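Local coordinates for AvGluR1 ligand binding domain (Adineta vaga, PDB 4IO5), which binds amino acids such as L-glutamate in the cleft of its clamshell-shaped domain and, in the whole receptor, probably helps gate an ion channel, at residues N105-L110 with F178-T183. Numbering follows the deposited sequence.
Sequences NSMRIL and FMDIGT. With ALA (alanine), chain C.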
# COMPACT_ATOMS: atom_id res chain seq x y z
N ASN A 105 -5.85 -1.84 2.37
CA ASN A 105 -7.21 -2.36 2.42
C ASN A 105 -7.19 -3.86 2.31
O ASN A 105 -6.22 -4.44 1.80
CB ASN A 105 -8.04 -1.78 1.26
CG ASN A 105 -9.51 -2.21 1.29
OD1 ASN A 105 -10.19 -2.07 2.32
ND2 ASN A 105 -10.00 -2.77 0.16
N SER A 106 -8.27 -4.46 2.76
CA SER A 106 -8.56 -5.87 2.52
C SER A 106 -10.04 -6.05 2.75
O SER A 106 -10.71 -5.13 3.22
CB SER A 106 -7.77 -6.76 3.49
OG SER A 106 -8.05 -6.38 4.83
N MET A 107 -10.57 -7.23 2.45
CA MET A 107 -11.99 -7.48 2.61
C MET A 107 -12.23 -8.52 3.65
O MET A 107 -11.36 -9.34 3.94
CB MET A 107 -12.65 -7.91 1.30
CG MET A 107 -12.62 -6.82 0.24
SD MET A 107 -13.71 -7.17 -1.18
CE MET A 107 -12.53 -7.95 -2.27
N ARG A 108 -13.41 -8.45 4.25
CA ARG A 108 -13.91 -9.50 5.13
C ARG A 108 -15.31 -9.93 4.74
O ARG A 108 -15.99 -9.30 3.94
CB ARG A 108 -13.84 -9.04 6.58
CG ARG A 108 -12.40 -8.68 6.94
CD ARG A 108 -12.10 -8.75 8.38
NE ARG A 108 -12.36 -10.07 8.95
CZ ARG A 108 -12.54 -10.26 10.24
NH1 ARG A 108 -12.50 -9.22 11.06
NH2 ARG A 108 -12.78 -11.49 10.72
N ILE A 109 -15.69 -11.10 5.26
CA ILE A 109 -17.02 -11.65 5.10
C ILE A 109 -17.92 -11.04 6.18
O ILE A 109 -17.58 -11.08 7.37
CB ILE A 109 -17.00 -13.17 5.29
CG1 ILE A 109 -16.02 -13.81 4.31
CG2 ILE A 109 -18.42 -13.73 5.16
CD1 ILE A 109 -15.83 -15.33 4.48
N LEU A 110 -19.04 -10.49 5.72
CA LEU A 110 -20.06 -9.88 6.57
C LEU A 110 -21.22 -10.86 6.71
O LEU A 110 -21.66 -11.43 5.72
CB LEU A 110 -20.58 -8.63 5.87
CG LEU A 110 -21.69 -7.89 6.59
CD1 LEU A 110 -21.22 -7.35 7.91
CD2 LEU A 110 -22.15 -6.75 5.70
N PHE A 178 -19.41 -9.58 1.09
CA PHE A 178 -18.02 -9.16 1.28
C PHE A 178 -17.98 -7.65 1.49
O PHE A 178 -18.74 -6.91 0.88
CB PHE A 178 -17.15 -9.44 0.04
CG PHE A 178 -17.09 -10.89 -0.40
CD1 PHE A 178 -17.30 -11.92 0.47
CD2 PHE A 178 -16.77 -11.20 -1.72
CE1 PHE A 178 -17.22 -13.25 0.05
CE2 PHE A 178 -16.69 -12.50 -2.15
CZ PHE A 178 -16.90 -13.53 -1.27
N MET A 179 -17.03 -7.19 2.27
CA MET A 179 -16.96 -5.78 2.57
C MET A 179 -15.53 -5.40 2.93
O MET A 179 -14.85 -6.14 3.65
CB MET A 179 -17.88 -5.41 3.71
CG MET A 179 -18.12 -3.96 3.89
SD MET A 179 -19.51 -3.65 5.05
CE MET A 179 -19.41 -1.89 5.05
N ASP A 180 -15.09 -4.24 2.45
CA ASP A 180 -13.81 -3.69 2.87
C ASP A 180 -13.75 -3.59 4.38
O ASP A 180 -14.73 -3.23 5.03
CB ASP A 180 -13.58 -2.27 2.33
CG ASP A 180 -13.43 -2.19 0.83
OD1 ASP A 180 -12.99 -3.17 0.15
OD2 ASP A 180 -13.75 -1.08 0.32
N ILE A 181 -12.58 -3.86 4.94
CA ILE A 181 -12.43 -4.01 6.38
C ILE A 181 -12.66 -2.72 7.18
O ILE A 181 -13.24 -2.77 8.29
CB ILE A 181 -11.03 -4.57 6.70
CG1 ILE A 181 -10.91 -4.96 8.16
CG2 ILE A 181 -9.95 -3.59 6.26
CD1 ILE A 181 -9.62 -5.70 8.47
N GLY A 182 -12.22 -1.58 6.66
CA GLY A 182 -12.33 -0.33 7.42
C GLY A 182 -13.79 0.03 7.63
O GLY A 182 -14.25 0.24 8.76
N THR A 183 -14.54 0.10 6.54
CA THR A 183 -15.97 0.36 6.65
C THR A 183 -16.75 -0.81 7.27
O THR A 183 -17.72 -0.59 7.98
CB THR A 183 -16.58 0.73 5.30
OG1 THR A 183 -16.18 -0.22 4.30
CG2 THR A 183 -16.12 2.14 4.89
N ALA C . -13.55 -0.31 -2.28
CA ALA C . -14.55 -0.99 -3.11
C ALA C . -14.34 -0.70 -4.57
O ALA C . -13.55 0.22 -4.90
CB ALA C . -15.95 -0.56 -2.69
OXT ALA C . -14.92 -1.36 -5.45
O HOH W 1 -10.45 -0.56 4.47
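With CG of N105 turned anti to its own backbone nitrogen (chi1 -177°) and CG of D180 lying anti to the carbonyl carbon (chi1 -66°), the amide and carboxylate of these two residues meet at the ligand end of the strand pair. Their planes stand 90° apart: N105 ND2 donates a nearly straight hydrogen bond of 3.0 Å to D180 OD1, reaching that oxygen from above the carboxylate plane. The other carboxylate oxygen, D180 OD2, accepts a hydrogen bond from the amino N of the bound alanine at 2.7 Å; the O of D85 shares that amino group, while T87 N, A140 N and R92 NH1 hold the ligand's carboxylate. N105 ND2 also bonds to S205 OG, and a water links N105 OD1 to the backbone N of G182.

Behind the site strands 103-112 and 176-180 run antiparallel. R108 and M179 exchange two backbone bonds, R108 N to M179 O at 2.8 Å and M179 N to R108 O at 2.9 Å; nearer the ligand, I181 N, in the first turn of helix 181-190, donates to S106 O at 2.8 Å. CD1 of I181 packs against CD of R108, a residue whose NH2 is hydrogen-bonded to G199 O, and L110 CD2 touches M179 SD at 4.1 Å.

Replacing N105 with alanine is likely to leave D180 OD1 without this amide donor and its carboxylate freer to turn. The contact thus pairs two strands of the sheet, ties the start of helix 181-190 to them and presents an acidic group to the ligand's amino group, as in ionotropic glutamate receptors; the neighbouring positive charge probably favours the ionised carboxylate, with N105 as a second-shell residue that helps fix its orientation.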